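Local coordinates for protein type III restriction-modification enzyme EcoP15I Mod subunit (Escherichia coli, PDB 4ZCF) that methylates the N6 position of one adenine in the DNA site 5'-CAGCAG-3' and, together with the Res subunit, supports restriction of DNA, at residues Thr446-Val451 and Phe464-Leu469; Leu490-Leu495 and Gln505-Tyr510; Asn267-Ile272 and Trp301-Tyr306. All coordinates share one frame; numbering follows the deposited sequence.

Interaction 1 of 3, residues Thr446-Val451 and Phe464-Leu469; sequences TTAHTV and FITVQL
A448 and V451 bring helix 446-451 down on F464 of strand 464-468, in a contact that is mostly apolar, centred on one aromatic face, with no hydrogen bond across it. The helix and strand segments run nearly antiparallel, at 164°, with their axes 8.4 Å apart at closest approach. At the start of the helix, T446 O takes two donors from T450: the backbone N and, from the opposite face of the carbonyl plane, the hydroxyl, with OG1 of T450 at 2.8 Å from O of T446. T447, next along, turns its hydroxyl to D439 OD2 and so ties the helix to the preceding strand of the unit. A448 carries the contact. Its CB sits 3.5 Å from the centroid of the F464 ring and almost exactly on the ring normal, a CH-pi contact centred on the face, so that every ring carbon lies at a similar distance from this one methyl group. The carbonyl of A448 also comes near the ring, its O 3.6 Å from CD2 of F464. Beside this, T466 CG2 comes within 4.2 Å of A448 CB and extends the apolar surface along the strand. One turn on, V451 has CG1 anti to the backbone N (chi1 173°), which leaves CG2 to meet the root of the aromatic side chain, 3.9 Å from CB of F464, while its CB lies at the ring edge. Two further rings pack on F464: H95 stacks with it and F452 meets it edge-to-face. The whole is a worked case of beta-alpha-beta packing in a Rossmann-like methyltransferase sheet: strand 434-439, helix 446-455 and strand 461-468 form one unit, with helix 420-430 against T446, T447 and T450 and helix 487-500 against A448 and H449.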
loop_
_atom_site.group_PDB
_atom_site.type_symbol
_atom_site.label_atom_id
_atom_site.label_comp_id
_atom_site.label_asym_id
_atom_site.label_seq_id
_atom_site.Cartn_x
_atom_site.Cartn_y
_atom_site.Cartn_z
ATOM N N THR A 446 -16.524 -16.314 9.370
ATOM C CA THR A 446 -16.262 -15.335 10.442
ATOM C C THR A 446 -16.507 -13.870 10.080
ATOM O O THR A 446 -17.112 -13.150 10.884
ATOM C CB THR A 446 -14.849 -15.522 10.966
ATOM O OG1 THR A 446 -14.610 -16.913 11.187
ATOM C CG2 THR A 446 -14.561 -14.681 12.193
ATOM N N THR A 447 -15.987 -13.415 8.917
ATOM C CA THR A 447 -16.112 -12.008 8.500
ATOM C C THR A 447 -17.560 -11.635 8.238
ATOM O O THR A 447 -18.004 -10.567 8.623
ATOM C CB THR A 447 -15.154 -11.698 7.318
ATOM O OG1 THR A 447 -13.856 -12.152 7.652
ATOM C CG2 THR A 447 -15.055 -10.235 7.023
ATOM N N ALA A 448 -18.285 -12.526 7.573
ATOM C CA ALA A 448 -19.691 -12.389 7.225
ATOM C C ALA A 448 -20.510 -12.295 8.507
ATOM O O ALA A 448 -21.294 -11.371 8.647
ATOM C CB ALA A 448 -20.116 -13.582 6.386
ATOM N N HIS A 449 -20.232 -13.183 9.481
ATOM C CA HIS A 449 -20.876 -13.220 10.789
ATOM C C HIS A 449 -20.665 -11.880 11.503
ATOM O O HIS A 449 -21.632 -11.267 11.958
ATOM C CB HIS A 449 -20.339 -14.407 11.614
ATOM C CG HIS A 449 -21.101 -14.695 12.879
ATOM N ND1 HIS A 449 -20.961 -15.912 13.544
ATOM C CD2 HIS A 449 -21.963 -13.916 13.582
ATOM C CE1 HIS A 449 -21.722 -15.825 14.621
ATOM N NE2 HIS A 449 -22.360 -14.652 14.678
ATOM N N THR A 450 -19.413 -11.407 11.544
ATOM C CA THR A 450 -19.005 -10.133 12.123
ATOM C C THR A 450 -19.815 -8.974 11.526
ATOM O O THR A 450 -20.155 -8.055 12.255
ATOM C CB THR A 450 -17.484 -9.979 11.938
ATOM O OG1 THR A 450 -16.802 -11.014 12.666
ATOM C CG2 THR A 450 -16.975 -8.618 12.355
ATOM N N VAL A 451 -20.138 -9.015 10.221
ATOM C CA VAL A 451 -20.964 -7.979 9.569
ATOM C C VAL A 451 -22.414 -8.061 10.110
ATOM O O VAL A 451 -22.994 -7.019 10.422
ATOM C CB VAL A 451 -20.860 -7.974 8.010
ATOM C CG1 VAL A 451 -21.852 -7.004 7.392
ATOM C CG2 VAL A 451 -19.436 -7.626 7.554
ATOM N N PHE A 464 -21.380 -7.533 3.120
ATOM C CA PHE A 464 -20.294 -8.484 3.025
ATOM C C PHE A 464 -20.323 -9.218 1.689
ATOM O O PHE A 464 -21.395 -9.505 1.151
ATOM C CB PHE A 464 -20.276 -9.465 4.232
ATOM C CG PHE A 464 -21.293 -10.594 4.264
ATOM C CD1 PHE A 464 -21.199 -11.669 3.376
ATOM C CD2 PHE A 464 -22.272 -10.643 5.254
ATOM C CE1 PHE A 464 -22.119 -12.729 3.423
ATOM C CE2 PHE A 464 -23.186 -11.708 5.306
ATOM C CZ PHE A 464 -23.102 -12.744 4.395
ATOM N N ILE A 465 -19.138 -9.550 1.183
ATOM C CA ILE A 465 -18.948 -10.396 0.018
ATOM C C ILE A 465 -17.883 -11.364 0.494
ATOM O O ILE A 465 -16.834 -10.906 0.936
ATOM C CB ILE A 465 -18.524 -9.653 -1.288
ATOM C CG1 ILE A 465 -19.474 -8.524 -1.672
ATOM C CG2 ILE A 465 -18.341 -10.633 -2.448
ATOM C CD1 ILE A 465 -18.880 -7.524 -2.703
ATOM N N THR A 466 -18.189 -12.678 0.525
ATOM C CA THR A 466 -17.234 -13.734 0.902
ATOM C C THR A 466 -17.187 -14.847 -0.134
ATOM O O THR A 466 -18.217 -15.245 -0.667
ATOM C CB THR A 466 -17.334 -14.258 2.371
ATOM O OG1 THR A 466 -18.516 -15.050 2.557
ATOM C CG2 THR A 466 -17.224 -13.140 3.430
ATOM N N VAL A 467 -15.976 -15.340 -0.407
ATOM C CA VAL A 467 -15.716 -16.389 -1.381
ATOM C C VAL A 467 -15.160 -17.646 -0.707
ATOM O O VAL A 467 -14.311 -17.556 0.168
ATOM C CB VAL A 467 -14.833 -15.894 -2.562
ATOM C CG1 VAL A 467 -14.905 -16.875 -3.738
ATOM C CG2 VAL A 467 -15.254 -14.488 -3.011
ATOM N N GLN A 468 -15.656 -18.807 -1.123
ATOM C CA GLN A 468 -15.262 -20.091 -0.585
ATOM C C GLN A 468 -15.258 -21.173 -1.670
ATOM O O GLN A 468 -16.256 -21.376 -2.353
ATOM C CB GLN A 468 -16.183 -20.462 0.609
ATOM C CG GLN A 468 -15.815 -21.753 1.365
ATOM C CD GLN A 468 -14.357 -21.857 1.713
ATOM O OE1 GLN A 468 -13.808 -21.089 2.534
ATOM N NE2 GLN A 468 -13.700 -22.825 1.090
ATOM N N LEU A 469 -14.120 -21.861 -1.820
ATOM C CA LEU A 469 -13.937 -22.964 -2.766
ATOM C C LEU A 469 -14.713 -24.175 -2.304
ATOM O O LEU A 469 -14.707 -24.499 -1.115
ATOM C CB LEU A 469 -12.440 -23.319 -2.899
ATOM C CG LEU A 469 -12.057 -24.381 -3.942
ATOM C CD1 LEU A 469 -12.403 -23.938 -5.366
ATOM C CD2 LEU A 469 -10.586 -24.754 -3.834
#

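Interaction 2 of 3, residues Leu490-Leu495 and Gln505-Tyr510; sequences LTKERL and QGFKVY
F507 reaches across to L495 and K492 with its phenyl ring, and following it outward accounts for most of the contact. CB touches F464, 3.6 Å from its CZ. From there CG stands between the backbone N and the carbonyl carbon (chi1 63°), a setting that carries the ring toward helix 490-495. CD1 stays a little farther from the L495 methylene than CE1, which lies 3.6 Å from CB of L495. That CB lies over the ring face, 3.9 Å from the F507 centroid and 29° off the normal, a CH-pi contact displaced from the centre. CE2 meets the other end of the same leucine, at 4.1 Å from CD2 of L495, over the same face. The arrangement belongs to a beta-alpha-beta crossover: helix 487-500 links the parallel strands 461-468 and 508-514, and strand 96-99 runs between them, its L97 touching both L495 and F507. At the tip, CZ meets L495 CB and also the carbonyl of the turn before, 3.6 Å from O of K492. With F507 cut back to an alanine, L495 CB and CD2 would probably lose their aromatic cover, and a gap would open beneath the helix. Farther along, K492 stretches out fully extended, its CE 4.4 Å from CG2 of V509, and its ammonium group forms a salt bridge with D81.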
loop_
_atom_site.group_PDB
_atom_site.type_symbol
_atom_site.label_atom_id
_atom_site.label_comp_id
_atom_site.label_asym_id
_atom_site.label_seq_id
_atom_site.Cartn_x
_atom_site.Cartn_y
_atom_site.Cartn_z
ATOM N N LEU A 490 -20.573 -26.048 4.937
ATOM C CA LEU A 490 -20.438 -25.636 6.345
ATOM C C LEU A 490 -20.491 -24.135 6.455
ATOM O O LEU A 490 -21.053 -23.612 7.425
ATOM C CB LEU A 490 -19.103 -26.076 6.925
ATOM C CG LEU A 490 -18.881 -27.534 7.170
ATOM C CD1 LEU A 490 -17.434 -27.867 6.887
ATOM C CD2 LEU A 490 -19.292 -27.927 8.608
ATOM N N THR A 491 -19.845 -23.445 5.485
ATOM C CA THR A 491 -19.796 -21.989 5.392
ATOM C C THR A 491 -21.188 -21.453 5.167
ATOM O O THR A 491 -21.591 -20.563 5.905
ATOM C CB THR A 491 -18.780 -21.537 4.321
ATOM O OG1 THR A 491 -17.506 -22.062 4.684
ATOM C CG2 THR A 491 -18.705 -20.012 4.167
ATOM N N LYS A 492 -21.920 -21.986 4.162
ATOM C CA LYS A 492 -23.299 -21.578 3.826
ATOM C C LYS A 492 -24.209 -21.738 5.052
ATOM O O LYS A 492 -24.891 -20.781 5.421
ATOM C CB LYS A 492 -23.827 -22.383 2.618
ATOM C CG LYS A 492 -25.275 -22.060 2.200
ATOM C CD LYS A 492 -25.753 -23.091 1.162
ATOM C CE LYS A 492 -27.096 -22.740 0.563
ATOM N NZ LYS A 492 -27.500 -23.724 -0.473
ATOM N N GLU A 493 -24.142 -22.912 5.717
ATOM C CA GLU A 493 -24.887 -23.222 6.931
ATOM C C GLU A 493 -24.554 -22.295 8.094
ATOM O O GLU A 493 -25.483 -21.864 8.788
ATOM C CB GLU A 493 -24.702 -24.703 7.337
ATOM C CG GLU A 493 -25.427 -25.140 8.614
ATOM C CD GLU A 493 -26.950 -25.155 8.653
ATOM O OE1 GLU A 493 -27.594 -24.387 7.902
ATOM O OE2 GLU A 493 -27.503 -25.907 9.488
ATOM N N ARG A 494 -23.250 -21.974 8.309
ATOM C CA ARG A 494 -22.819 -21.082 9.406
ATOM C C ARG A 494 -23.430 -19.711 9.271
ATOM O O ARG A 494 -23.743 -19.087 10.284
ATOM C CB ARG A 494 -21.283 -20.942 9.483
ATOM C CG ARG A 494 -20.823 -20.362 10.807
ATOM C CD ARG A 494 -20.353 -18.908 10.813
ATOM N NE ARG A 494 -18.906 -18.936 11.037
ATOM C CZ ARG A 494 -18.228 -18.215 11.917
ATOM N NH1 ARG A 494 -18.834 -17.283 12.629
ATOM N NH2 ARG A 494 -16.924 -18.389 12.054
ATOM N N LEU A 495 -23.540 -19.216 8.025
ATOM C CA LEU A 495 -24.099 -17.901 7.719
ATOM C C LEU A 495 -25.605 -17.923 7.881
ATOM O O LEU A 495 -26.167 -16.957 8.368
ATOM C CB LEU A 495 -23.700 -17.491 6.302
ATOM C CG LEU A 495 -22.351 -16.815 6.081
ATOM C CD1 LEU A 495 -21.233 -17.589 6.703
ATOM C CD2 LEU A 495 -22.073 -16.657 4.601
ATOM N N GLN A 505 -31.061 -11.206 8.720
ATOM C CA GLN A 505 -30.478 -10.276 7.744
ATOM C C GLN A 505 -30.356 -10.828 6.335
ATOM O O GLN A 505 -30.432 -10.056 5.380
ATOM C CB GLN A 505 -29.130 -9.740 8.211
ATOM C CG GLN A 505 -29.277 -8.604 9.198
ATOM C CD GLN A 505 -27.967 -7.975 9.567
ATOM O OE1 GLN A 505 -27.621 -7.897 10.750
ATOM N NE2 GLN A 505 -27.256 -7.438 8.571
ATOM N N GLY A 506 -30.133 -12.138 6.225
ATOM C CA GLY A 506 -29.981 -12.853 4.962
ATOM C C GLY A 506 -28.779 -12.478 4.115
ATOM O O GLY A 506 -28.116 -11.460 4.343
ATOM N N PHE A 507 -28.533 -13.294 3.079
ATOM C CA PHE A 507 -27.460 -13.152 2.103
ATOM C C PHE A 507 -27.840 -13.931 0.839
ATOM O O PHE A 507 -28.547 -14.939 0.930
ATOM C CB PHE A 507 -26.112 -13.682 2.678
ATOM C CG PHE A 507 -26.092 -15.158 3.023
ATOM C CD1 PHE A 507 -26.710 -15.629 4.173
ATOM C CD2 PHE A 507 -25.462 -16.078 2.186
ATOM C CE1 PHE A 507 -26.724 -16.987 4.463
ATOM C CE2 PHE A 507 -25.461 -17.437 2.491
ATOM C CZ PHE A 507 -26.089 -17.883 3.628
ATOM N N LYS A 508 -27.323 -13.490 -0.333
ATOM C CA LYS A 508 -27.542 -14.167 -1.603
ATOM C C LYS A 508 -26.364 -15.076 -1.930
ATOM O O LYS A 508 -25.224 -14.762 -1.584
ATOM C CB LYS A 508 -27.816 -13.159 -2.724
ATOM C CG LYS A 508 -29.283 -12.722 -2.787
ATOM C CD LYS A 508 -29.537 -11.453 -3.598
ATOM C CE LYS A 508 -29.188 -11.508 -5.072
ATOM N NZ LYS A 508 -29.390 -10.183 -5.731
ATOM N N VAL A 509 -26.656 -16.241 -2.537
ATOM C CA VAL A 509 -25.660 -17.238 -2.959
ATOM C C VAL A 509 -25.505 -17.160 -4.492
ATOM O O VAL A 509 -26.483 -16.961 -5.209
ATOM C CB VAL A 509 -25.943 -18.688 -2.440
ATOM C CG1 VAL A 509 -24.907 -19.695 -2.942
ATOM C CG2 VAL A 509 -25.994 -18.724 -0.921
ATOM N N TYR A 510 -24.253 -17.251 -4.952
ATOM C CA TYR A 510 -23.809 -17.260 -6.335
ATOM C C TYR A 510 -22.748 -18.316 -6.439
ATOM O O TYR A 510 -22.103 -18.624 -5.435
ATOM C CB TYR A 510 -23.243 -15.896 -6.740
ATOM C CG TYR A 510 -24.328 -14.906 -7.059
ATOM C CD1 TYR A 510 -24.869 -14.827 -8.334
ATOM C CD2 TYR A 510 -24.882 -14.107 -6.067
ATOM C CE1 TYR A 510 -25.899 -13.936 -8.628
ATOM C CE2 TYR A 510 -25.930 -13.227 -6.343
ATOM C CZ TYR A 510 -26.452 -13.164 -7.618
ATOM O OH TYR A 510 -27.453 -12.269 -7.898
#

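Interaction 3 of 3, residues Asn267-Ile272 and Trp301-Tyr306; sequences NLLVNI and WPLDRY. With nucleotides of chain E.
L269 of helix 267-272 packs against L303 and Y306, the two ends of a type I beta turn whose loop reads DNA by the textbook bidentate arginine-guanine pairing. The apolar part is small: L269 CD2 lies 4.1 Å from CB of Y306 and slightly farther from CB of L303, so one methyl group backs both ends of the turn. I314 of strand 313-318 joins L269 and Y306 in this packing.

Within this loop, R305 makes the base-specific bonds. Its chain is extended from CG to NE and sends the guanidinium edge-on to DG18 of chain E, where two bonds side by side take the major-groove acceptors of the guanine. NH1 gives a nearly straight bond (175°) to O6 of DG18, and NH2 a more bent one, 2.8 Å long, to N7 of the same base. The flat group also lies over the thymine of DT17 of chain E, with C6 of that base 3.5 Å above the guanidinium plane. The pyrimidine over one face and the paired guanine at the edge together probably fix how the group is turned. The C-T-G run of these nucleotides is consistent with the strand complementary to CAGCAG.

The DNA phosphates are held by W301 and Y306. W301 NE1 donates to OP1 of DT17 of chain E at 2.8 Å, an edge-on bond to the phosphate, while the CB of P302, which follows a cis peptide bond, covers a face of the indole. Y306 reaches the preceding phosphate, its OH giving its proton to OP2 of DC16 of chain E, 2.8 Å away and in the plane of the phenol ring.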
loop_
_atom_site.group_PDB
_atom_site.type_symbol
_atom_site.label_atom_id
_atom_site.label_comp_id
_atom_site.label_asym_id
_atom_site.label_seq_id
_atom_site.Cartn_x
_atom_site.Cartn_y
_atom_site.Cartn_z
ATOM N N ASN A 267 -18.431 5.389 27.204
ATOM C CA ASN A 267 -19.889 5.375 27.343
ATOM C C ASN A 267 -20.334 5.142 28.790
ATOM O O ASN A 267 -21.311 5.749 29.227
ATOM C CB ASN A 267 -20.534 4.350 26.423
ATOM C CG ASN A 267 -20.634 4.718 24.960
ATOM O OD1 ASN A 267 -20.774 5.885 24.593
ATOM N ND2 ASN A 267 -20.663 3.698 24.087
ATOM N N LEU A 268 -19.611 4.288 29.528
ATOM C CA LEU A 268 -19.879 3.952 30.929
ATOM C C LEU A 268 -19.679 5.173 31.822
ATOM O O LEU A 268 -20.532 5.454 32.657
ATOM C CB LEU A 268 -18.952 2.793 31.361
ATOM C CG LEU A 268 -18.894 2.413 32.840
ATOM C CD1 LEU A 268 -19.989 1.429 33.202
ATOM C CD2 LEU A 268 -17.536 1.820 33.192
ATOM N N LEU A 269 -18.550 5.884 31.639
ATOM C CA LEU A 269 -18.160 7.073 32.395
ATOM C C LEU A 269 -19.085 8.251 32.145
ATOM O O LEU A 269 -19.386 8.962 33.091
ATOM C CB LEU A 269 -16.700 7.466 32.104
ATOM C CG LEU A 269 -15.623 6.976 33.078
ATOM C CD1 LEU A 269 -15.280 5.541 32.818
ATOM C CD2 LEU A 269 -14.341 7.772 32.898
ATOM N N VAL A 270 -19.538 8.471 30.890
ATOM C CA VAL A 270 -20.482 9.565 30.600
ATOM C C VAL A 270 -21.831 9.296 31.313
ATOM O O VAL A 270 -22.443 10.225 31.843
ATOM C CB VAL A 270 -20.615 9.939 29.087
ATOM C CG1 VAL A 270 -21.054 8.759 28.237
ATOM C CG2 VAL A 270 -21.562 11.115 28.885
ATOM N N ASN A 271 -22.240 8.008 31.370
ATOM C CA ASN A 271 -23.445 7.544 32.048
ATOM C C ASN A 271 -23.293 7.745 33.560
ATOM O O ASN A 271 -24.162 8.370 34.162
ATOM C CB ASN A 271 -23.747 6.083 31.696
ATOM C CG ASN A 271 -24.966 5.520 32.397
ATOM O OD1 ASN A 271 -26.119 5.861 32.086
ATOM N ND2 ASN A 271 -24.730 4.648 33.369
ATOM N N ILE A 272 -22.176 7.271 34.151
ATOM C CA ILE A 272 -21.871 7.408 35.574
ATOM C C ILE A 272 -21.736 8.879 35.982
ATOM O O ILE A 272 -22.226 9.260 37.049
ATOM C CB ILE A 272 -20.679 6.494 36.000
ATOM C CG1 ILE A 272 -21.195 5.224 36.721
ATOM C CG2 ILE A 272 -19.629 7.209 36.867
ATOM C CD1 ILE A 272 -21.289 3.994 35.864
ATOM N N TRP A 301 -9.336 1.351 32.601
ATOM C CA TRP A 301 -8.307 1.602 31.614
ATOM C C TRP A 301 -8.968 1.729 30.264
ATOM O O TRP A 301 -9.843 0.964 29.988
ATOM C CB TRP A 301 -7.316 0.438 31.601
ATOM C CG TRP A 301 -6.236 0.596 30.620
ATOM C CD1 TRP A 301 -5.060 1.190 30.810
ATOM C CD2 TRP A 301 -6.257 0.180 29.275
ATOM N NE1 TRP A 301 -4.335 1.172 29.686
ATOM C CE2 TRP A 301 -5.055 0.557 28.715
ATOM C CE3 TRP A 301 -7.188 -0.479 28.482
ATOM C CZ2 TRP A 301 -4.748 0.307 27.407
ATOM C CZ3 TRP A 301 -6.892 -0.711 27.194
ATOM C CH2 TRP A 301 -5.683 -0.331 26.662
ATOM N N PRO A 302 -8.581 2.734 29.350
ATOM C CA PRO A 302 -7.389 3.514 29.705
ATOM C C PRO A 302 -7.652 4.857 30.351
ATOM O O PRO A 302 -6.829 5.732 30.291
ATOM C CB PRO A 302 -6.712 3.775 28.361
ATOM C CG PRO A 302 -7.615 3.328 27.310
ATOM C CD PRO A 302 -8.942 3.220 27.936
ATOM N N LEU A 303 -8.845 5.032 30.873
ATOM C CA LEU A 303 -9.328 6.263 31.509
ATOM C C LEU A 303 -9.323 6.220 33.040
ATOM O O LEU A 303 -10.139 6.886 33.698
ATOM C CB LEU A 303 -10.696 6.687 30.931
ATOM C CG LEU A 303 -10.819 6.878 29.386
ATOM C CD1 LEU A 303 -12.011 7.752 29.055
ATOM C CD2 LEU A 303 -9.554 7.526 28.753
ATOM N N ASP A 304 -8.338 5.484 33.599
ATOM C CA ASP A 304 -8.122 5.250 35.036
ATOM C C ASP A 304 -7.580 6.432 35.841
ATOM O O ASP A 304 -7.386 6.291 37.041
ATOM C CB ASP A 304 -7.241 4.008 35.259
ATOM C CG ASP A 304 -5.877 4.103 34.612
ATOM O OD1 ASP A 304 -5.767 3.771 33.399
ATOM O OD2 ASP A 304 -4.917 4.501 35.311
ATOM N N ARG A 305 -7.306 7.572 35.179
ATOM C CA ARG A 305 -6.833 8.823 35.786
ATOM C C ARG A 305 -7.859 9.973 35.567
ATOM O O ARG A 305 -7.518 11.153 35.653
ATOM C CB ARG A 305 -5.426 9.182 35.290
ATOM C CG ARG A 305 -4.356 8.231 35.776
ATOM C CD ARG A 305 -2.947 8.762 35.451
ATOM N NE ARG A 305 -1.949 7.684 35.512
ATOM C CZ ARG A 305 -0.630 7.851 35.485
ATOM N NH1 ARG A 305 -0.109 9.069 35.453
ATOM N NH2 ARG A 305 0.178 6.801 35.487
ATOM N N TYR A 306 -9.122 9.606 35.301
ATOM C CA TYR A 306 -10.221 10.544 35.121
ATOM C C TYR A 306 -10.906 10.643 36.470
ATOM O O TYR A 306 -12.059 10.242 36.638
ATOM C CB TYR A 306 -11.151 10.102 33.956
ATOM C CG TYR A 306 -10.620 10.525 32.597
ATOM C CD1 TYR A 306 -9.457 9.954 32.066
ATOM C CD2 TYR A 306 -11.219 11.562 31.885
ATOM C CE1 TYR A 306 -8.919 10.392 30.855
ATOM C CE2 TYR A 306 -10.697 11.996 30.664
ATOM C CZ TYR A 306 -9.563 11.387 30.142
ATOM O OH TYR A 306 -9.049 11.807 28.947
ATOM P P DT E 17 -2.516 4.211 29.497
ATOM O OP1 DT E 17 -2.295 2.897 28.849
ATOM O OP2 DT E 17 -3.272 4.305 30.775
ATOM O "O5'" DT E 17 -1.060 4.830 29.813
ATOM C "C5'" DT E 17 0.202 4.479 29.213
ATOM C "C4'" DT E 17 1.308 4.524 30.255
ATOM O "O4'" DT E 17 1.796 5.856 30.491
ATOM C "C3'" DT E 17 1.035 3.983 31.661
ATOM O "O3'" DT E 17 2.283 3.530 32.148
ATOM C "C2'" DT E 17 0.600 5.220 32.460
ATOM C "C1'" DT E 17 1.481 6.282 31.806
ATOM N N1 DT E 17 1.064 7.728 31.823
ATOM C C2 DT E 17 2.102 8.631 31.826
ATOM O O2 DT E 17 3.284 8.275 31.765
ATOM N N3 DT E 17 1.710 9.951 31.944
ATOM C C4 DT E 17 0.414 10.442 32.005
ATOM O O4 DT E 17 0.206 11.664 32.000
ATOM C C5 DT E 17 -0.612 9.435 32.047
ATOM C C7 DT E 17 -2.039 9.871 32.082
ATOM C C6 DT E 17 -0.253 8.138 31.984
ATOM P P DG E 18 2.567 2.101 32.755
ATOM O OP1 DG E 18 2.643 1.132 31.640
ATOM O OP2 DG E 18 1.730 1.935 33.960
ATOM O "O5'" DG E 18 4.050 2.291 33.310
ATOM C "C5'" DG E 18 5.236 2.247 32.533
ATOM C "C4'" DG E 18 6.371 2.830 33.348
ATOM O "O4'" DG E 18 6.146 4.253 33.580
ATOM C "C3'" DG E 18 6.520 2.220 34.721
ATOM O "O3'" DG E 18 7.922 1.930 34.884
ATOM C "C2'" DG E 18 5.945 3.268 35.697
ATOM C "C1'" DG E 18 6.120 4.596 34.955
ATOM N N9 DG E 18 5.036 5.571 35.070
ATOM C C8 DG E 18 3.695 5.309 34.982
ATOM N N7 DG E 18 2.924 6.363 35.032
ATOM C C5 DG E 18 3.818 7.408 35.132
ATOM C C6 DG E 18 3.555 8.800 35.232
ATOM O O6 DG E 18 2.444 9.385 35.261
ATOM N N1 DG E 18 4.743 9.530 35.328
ATOM C C2 DG E 18 6.011 8.994 35.343
ATOM N N2 DG E 18 7.022 9.862 35.436
ATOM N N3 DG E 18 6.261 7.694 35.235
ATOM C C4 DG E 18 5.120 6.948 35.147
ATOM P P DC E 16 -6.238 10.139 27.248
ATOM O OP1 DC E 16 -7.291 10.051 26.206
ATOM O OP2 DC E 16 -6.459 10.959 28.458
ATOM O "O5'" DC E 16 -5.827 8.653 27.702
ATOM C "C5'" DC E 16 -5.320 7.643 26.813
ATOM C "C4'" DC E 16 -3.953 7.093 27.213
ATOM O "O4'" DC E 16 -2.914 8.077 27.036
ATOM C "C3'" DC E 16 -3.729 6.496 28.601
ATOM O "O3'" DC E 16 -3.055 5.233 28.399
ATOM C "C2'" DC E 16 -2.850 7.538 29.306
ATOM C "C1'" DC E 16 -2.013 8.022 28.127
ATOM N N1 DC E 16 -1.292 9.316 28.299
ATOM C C2 DC E 16 0.118 9.324 28.228
ATOM O O2 DC E 16 0.737 8.257 28.041
ATOM N N3 DC E 16 0.767 10.528 28.404
ATOM C C4 DC E 16 0.069 11.656 28.672
ATOM N N4 DC E 16 0.757 12.785 28.840
ATOM C C5 DC E 16 -1.359 11.680 28.754
ATOM C C6 DC E 16 -1.983 10.495 28.547
#

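In the fold
Read from the N terminus, the three contacts close in series, and none nests in or crosses another. Interaction 3 comes first: it returns loop 301-306 to helix 264-279 after helix 283-296, forming a DNA-contacting part of the chain beside the second subunit. Its centre is about 34 Å from that of interaction 1 and about 39 Å from that of interaction 2. Interaction 1 then closes helix 446-455 onto strand 461-468, and interaction 2 closes helix 487-500 onto the segment 505-510 that leads into strand 508-514. These last two touch, with centres about 9 Å apart, and together they pack consecutive helices against one mixed sheet, the methyltransferase core.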